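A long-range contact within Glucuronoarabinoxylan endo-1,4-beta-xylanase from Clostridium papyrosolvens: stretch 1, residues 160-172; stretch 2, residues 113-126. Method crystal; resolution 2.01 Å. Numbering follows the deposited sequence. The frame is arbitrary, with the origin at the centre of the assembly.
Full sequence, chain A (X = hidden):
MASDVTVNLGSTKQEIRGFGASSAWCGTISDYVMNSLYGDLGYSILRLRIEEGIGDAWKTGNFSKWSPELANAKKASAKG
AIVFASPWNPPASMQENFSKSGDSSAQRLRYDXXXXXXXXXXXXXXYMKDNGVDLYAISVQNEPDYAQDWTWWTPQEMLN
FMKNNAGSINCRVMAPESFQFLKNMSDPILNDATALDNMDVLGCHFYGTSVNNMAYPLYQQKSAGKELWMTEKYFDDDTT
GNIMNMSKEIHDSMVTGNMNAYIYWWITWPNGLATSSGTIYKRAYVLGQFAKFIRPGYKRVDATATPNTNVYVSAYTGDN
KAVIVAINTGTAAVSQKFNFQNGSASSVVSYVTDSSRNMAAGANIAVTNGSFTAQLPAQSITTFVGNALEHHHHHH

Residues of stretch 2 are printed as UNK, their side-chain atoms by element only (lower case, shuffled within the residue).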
# COMPACT_ATOMS: atom_id res chain seq x y z
N ASN A 160 -4.19 -13.73 20.25
CA ASN A 160 -5.29 -13.76 21.21
C ASN A 160 -6.42 -12.78 20.80
O ASN A 160 -7.60 -13.12 20.84
CB ASN A 160 -4.79 -13.41 22.61
CG ASN A 160 -3.91 -14.49 23.20
OD1 ASN A 160 -3.94 -15.64 22.76
ND2 ASN A 160 -3.13 -14.12 24.22
N PHE A 161 -6.03 -11.58 20.40
CA PHE A 161 -7.00 -10.57 19.99
C PHE A 161 -7.72 -11.00 18.71
O PHE A 161 -8.96 -10.89 18.58
CB PHE A 161 -6.31 -9.22 19.77
CG PHE A 161 -7.27 -8.10 19.51
CD1 PHE A 161 -7.82 -7.38 20.55
CD2 PHE A 161 -7.66 -7.80 18.22
CE1 PHE A 161 -8.72 -6.37 20.30
CE2 PHE A 161 -8.54 -6.80 17.97
CZ PHE A 161 -9.08 -6.08 19.02
N MET A 162 -6.93 -11.46 17.74
CA MET A 162 -7.48 -11.98 16.49
C MET A 162 -8.47 -13.14 16.69
O MET A 162 -9.48 -13.20 15.98
CB MET A 162 -6.37 -12.38 15.52
CG MET A 162 -5.58 -11.19 14.92
SD MET A 162 -6.57 -9.96 14.02
CE MET A 162 -7.08 -10.90 12.56
N LYS A 163 -8.21 -14.06 17.62
CA LYS A 163 -9.22 -15.11 17.89
C LYS A 163 -10.44 -14.61 18.67
O LYS A 163 -11.58 -14.84 18.27
CB LYS A 163 -8.63 -16.33 18.64
CG LYS A 163 -7.63 -17.15 17.84
CD LYS A 163 -7.12 -18.35 18.63
CE LYS A 163 -8.17 -19.47 18.69
NZ LYS A 163 -7.52 -20.85 18.82
N ASN A 164 -10.19 -13.97 19.80
CA ASN A 164 -11.26 -13.66 20.76
C ASN A 164 -11.98 -12.34 20.64
O ASN A 164 -13.07 -12.18 21.17
CB ASN A 164 -10.71 -13.83 22.16
CG ASN A 164 -10.15 -15.20 22.36
OD1 ASN A 164 -10.70 -16.17 21.84
ND2 ASN A 164 -9.03 -15.31 23.07
N ASN A 165 -11.39 -11.42 19.89
CA ASN A 165 -11.85 -10.03 19.84
C ASN A 165 -12.23 -9.56 18.44
O ASN A 165 -13.26 -8.90 18.24
CB ASN A 165 -10.92 -9.06 20.60
CG ASN A 165 -10.75 -9.46 22.05
OD1 ASN A 165 -9.71 -9.98 22.42
ND2 ASN A 165 -11.79 -9.24 22.88
N ALA A 166 -11.30 -9.72 17.51
CA ALA A 166 -11.41 -9.17 16.16
C ALA A 166 -12.68 -9.56 15.39
O ALA A 166 -13.11 -8.84 14.49
CB ALA A 166 -10.17 -9.51 15.36
N GLY A 167 -13.29 -10.69 15.72
CA GLY A 167 -14.53 -11.08 15.08
C GLY A 167 -15.69 -10.13 15.35
O GLY A 167 -16.68 -10.12 14.62
N SER A 168 -15.58 -9.32 16.40
CA SER A 168 -16.67 -8.43 16.78
C SER A 168 -16.53 -7.07 16.08
O SER A 168 -17.35 -6.16 16.27
CB SER A 168 -16.70 -8.24 18.30
OG SER A 168 -15.59 -7.47 18.72
N ILE A 169 -15.48 -6.93 15.27
CA ILE A 169 -15.24 -5.67 14.59
C ILE A 169 -16.10 -5.54 13.33
O ILE A 169 -16.18 -6.44 12.51
CB ILE A 169 -13.73 -5.42 14.32
CG1 ILE A 169 -12.99 -5.26 15.65
CG2 ILE A 169 -13.54 -4.16 13.43
CD1 ILE A 169 -11.49 -5.38 15.55
N ASN A 170 -16.70 -4.37 13.18
CA ASN A 170 -17.78 -4.09 12.23
C ASN A 170 -17.22 -3.72 10.85
O ASN A 170 -17.76 -2.86 10.18
CB ASN A 170 -18.80 -3.08 12.75
CG ASN A 170 -19.65 -3.64 13.86
OD1 ASN A 170 -20.06 -4.81 13.81
ND2 ASN A 170 -19.88 -2.84 14.90
N CYS A 171 -15.99 -4.12 10.60
CA CYS A 171 -15.32 -3.76 9.36
C CYS A 171 -14.35 -4.89 8.98
O CYS A 171 -14.16 -5.84 9.75
CB CYS A 171 -14.56 -2.45 9.67
SG CYS A 171 -13.62 -1.70 8.41
N ARG A 172 -13.70 -4.80 7.82
CA ARG A 172 -12.62 -5.76 7.54
C ARG A 172 -11.49 -5.50 8.54
O ARG A 172 -11.23 -4.35 8.92
CB ARG A 172 -12.08 -5.63 6.11
CG ARG A 172 -13.06 -6.00 4.97
CD ARG A 172 -12.31 -5.90 3.62
NE ARG A 172 -13.17 -6.09 2.45
CZ ARG A 172 -14.02 -5.18 2.01
NH1 ARG A 172 -14.14 -4.03 2.68
NH2 ARG A 172 -14.76 -5.41 0.93
N UNK A 113 -8.34 -4.99 28.84
CA UNK A 113 -8.83 -3.97 27.90
C UNK A 113 -9.07 -4.44 26.46
O UNK A 113 -9.34 -3.62 25.59
c UNK A 113 -7.94 -2.71 27.90
c UNK A 113 -9.24 -1.42 29.68
c UNK A 113 -7.88 -1.97 29.24
c UNK A 113 -9.15 -0.74 31.06
n UNK A 113 -10.39 0.07 31.33
N UNK A 114 -8.87 -5.72 26.17
CA UNK A 114 -8.97 -6.14 24.78
C UNK A 114 -10.40 -5.88 24.26
O UNK A 114 -10.59 -5.51 23.09
c UNK A 114 -8.60 -7.62 24.59
c UNK A 114 -6.68 -9.04 23.74
c UNK A 114 -4.80 -7.46 25.02
c UNK A 114 -6.16 -7.15 25.12
c UNK A 114 -4.40 -8.57 24.27
o UNK A 114 -3.07 -8.90 24.16
c UNK A 114 -7.12 -7.93 24.48
c UNK A 114 -5.34 -9.35 23.63
N UNK A 115 -11.39 -6.11 25.12
CA UNK A 115 -12.80 -5.90 24.76
C UNK A 115 -13.06 -4.41 24.50
O UNK A 115 -13.62 -4.03 23.47
c UNK A 115 -13.74 -6.44 25.86
c UNK A 115 -15.19 -6.09 25.57
o UNK A 115 -13.59 -7.86 25.92
N UNK A 116 -12.63 -3.57 25.44
CA UNK A 116 -12.77 -2.13 25.27
C UNK A 116 -12.07 -1.65 23.99
O UNK A 116 -12.58 -0.78 23.26
o UNK A 116 -12.48 0.40 28.93
c UNK A 116 -12.80 0.07 26.59
o UNK A 116 -11.69 1.94 27.58
c UNK A 116 -12.28 0.86 27.79
c UNK A 116 -12.25 -1.37 26.51
N UNK A 117 -10.92 -2.24 23.70
CA UNK A 117 -10.15 -1.82 22.53
C UNK A 117 -10.90 -2.14 21.23
O UNK A 117 -10.90 -1.33 20.29
c UNK A 117 -6.77 -0.16 20.20
c UNK A 117 -7.27 -2.86 20.50
c UNK A 117 -8.75 -2.45 22.52
c UNK A 117 -7.86 -1.96 21.39
c UNK A 117 -6.21 -1.07 19.33
c UNK A 117 -6.45 -2.42 19.48
o UNK A 117 -5.39 -0.63 18.31
c UNK A 117 -7.59 -0.60 21.21
N UNK A 118 -11.56 -3.29 21.18
CA UNK A 118 -12.40 -3.63 20.04
C UNK A 118 -13.57 -2.66 19.91
O UNK A 118 -13.97 -2.31 18.81
c UNK A 118 -12.91 -5.07 20.14
N UNK A 119 -14.14 -2.23 21.04
CA UNK A 119 -15.22 -1.21 21.02
C UNK A 119 -14.71 0.14 20.52
O UNK A 119 -15.40 0.86 19.81
c UNK A 119 -16.55 -2.25 22.88
c UNK A 119 -17.00 -2.15 24.32
c UNK A 119 -15.82 -1.03 22.41
o UNK A 119 -16.45 -1.38 25.10
n UNK A 119 -18.00 -2.94 24.67
N UNK A 120 -13.50 0.47 20.94
CA UNK A 120 -12.82 1.67 20.47
C UNK A 120 -12.65 1.63 18.95
O UNK A 120 -13.02 2.56 18.24
o UNK A 120 -7.77 5.73 19.51
c UNK A 120 -11.47 1.75 21.16
c UNK A 120 -9.80 5.13 20.61
c UNK A 120 -8.67 4.77 19.88
c UNK A 120 -8.45 3.45 19.56
c UNK A 120 -10.51 2.82 20.68
c UNK A 120 -10.70 4.15 21.01
c UNK A 120 -9.36 2.48 19.97
N UNK A 121 -12.07 0.54 18.45
CA UNK A 121 -11.94 0.37 17.01
C UNK A 121 -13.31 0.46 16.33
O UNK A 121 -13.45 1.10 15.27
c UNK A 121 -9.77 -1.01 17.10
c UNK A 121 -9.02 0.20 16.52
c UNK A 121 -11.25 -0.96 16.68
c UNK A 121 -9.13 -2.30 16.63
N UNK A 122 -14.31 -0.18 16.91
CA UNK A 122 -15.66 -0.09 16.35
C UNK A 122 -16.19 1.34 16.35
O UNK A 122 -16.96 1.72 15.49
c UNK A 122 -16.63 -1.02 17.09
n UNK A 122 -17.10 -3.38 17.27
c UNK A 122 -16.70 -2.39 16.47
o UNK A 122 -16.41 -2.57 15.29
N UNK A 123 -15.79 2.14 17.33
CA UNK A 123 -16.31 3.50 17.40
C UNK A 123 -15.72 4.37 16.28
O UNK A 123 -16.39 5.29 15.77
c UNK A 123 -16.06 4.12 18.80
N UNK A 124 -14.48 4.09 15.90
CA UNK A 124 -13.84 4.77 14.78
C UNK A 124 -14.54 4.41 13.48
O UNK A 124 -14.89 5.28 12.68
c UNK A 124 -12.37 4.40 14.69
c UNK A 124 -11.55 5.39 13.88
c UNK A 124 -11.22 5.14 12.56
c UNK A 124 -10.03 7.24 12.41
c UNK A 124 -10.36 7.50 13.73
o UNK A 124 -9.28 8.17 11.70
c UNK A 124 -10.47 6.06 11.81
c UNK A 124 -11.11 6.58 14.45
N UNK A 125 -14.76 3.12 13.26
CA UNK A 125 -15.54 2.68 12.11
C UNK A 125 -16.92 3.36 12.06
O UNK A 125 -17.35 3.80 11.00
c UNK A 125 -16.56 0.67 10.97
c UNK A 125 -14.33 0.49 12.20
c UNK A 125 -15.71 1.16 12.16
N UNK A 126 -17.62 3.44 13.19
CA UNK A 126 -18.97 3.99 13.18
C UNK A 126 -18.96 5.50 12.95
O UNK A 126 -19.78 6.02 12.20
c UNK A 126 -21.83 3.86 15.85
c UNK A 126 -21.19 4.18 14.49
c UNK A 126 -23.33 4.23 15.92
n UNK A 126 -23.58 5.69 15.82
c UNK A 126 -19.76 3.61 14.44
O HOH W 1 -3.32 -11.31 25.41
O HOH W 2 -18.87 -0.02 14.30

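Position 113 carries four carbons in a row ending in nitrogen and lies out of reach of stretch 1: Lys-113. Position 114 has one carbon, then a six-carbon ring bearing an oxygen. Its CB lies 3.4 Å from Asn-165 OD1, and the edge of the Phe-161 ring is turned toward the face of its ring. This is Tyr-114, with CD2 3.8 Å from Phe-161 CD1; a water joins its OH (2.7 Å from the water O) to Asn-160 ND2 (3.1 Å from the same O).

Position 115, one carbon bearing an oxygen and a carbon, points away: Thr-115, its OG1 3.8 Å from Asn-165 ND2. Position 116, three carbons with two oxygens on the third, is Glu-116; it makes no contact across, and its OE2 forms a salt bridge with Lys-113 NZ at 3.2 Å.

Position 117 repeats the oxygen-bearing ring, now with its edge toward the face of Phe-161. It is Tyr-117, whose CD2 lies 3.8 Å from Phe-161 CE1. Position 118 has a single carbon, 3.9 Å from Ser-168 OG and 4.1 Å from Phe-161 CZ: Ala-118. Here the CA atoms of Ala-118 and Asn-165 are 6.4 Å apart.

Position 119, three carbons ending in one oxygen and one nitrogen, points away: Gln-119. Position 120, another ring with oxygen, is out of reach: Tyr-120. Position 121, four carbons forked at the second, meets Ile-169 and Phe-161: Leu-121, its CD1 4.0 Å from Ile-169 CD1.

Position 122 has two carbons, the second carrying oxygen and nitrogen, both facing the backbone of stretch 1. It is Asn-122: OD1 accepts from Asn-170 N at 2.8 Å, while ND2 donates to Ser-168 O at 3.0 Å, nearly straight at 178°.

Position 123, one carbon, is Ala-123, and position 124, a ring with oxygen, is Tyr-124; neither makes contact. Position 125, one carbon carrying two more, packs on Cys-171: Val-125, CG2 3.9 Å from Cys-171 CB. Position 126, four carbons ending in nitrogen, leads away at its tip: Lys-126.

The rule is periodic. Positions 114, 118, 122 and 125 follow the helical repeat, so one helix surface meets first a helix, then the turn and loop beyond it. Aromatic rings pack at the first end, a small alanine packs its CB between the Phe-161 ring and Ser-168 OG, and one asparagine amide reads both a carbonyl and an NH where the partner has left its helix. A second water, between Asn-122 O and Asn-170 ND2, extends that polar clasp.

Stretch 2 (113-126) KYTEYAQYLNAYVK
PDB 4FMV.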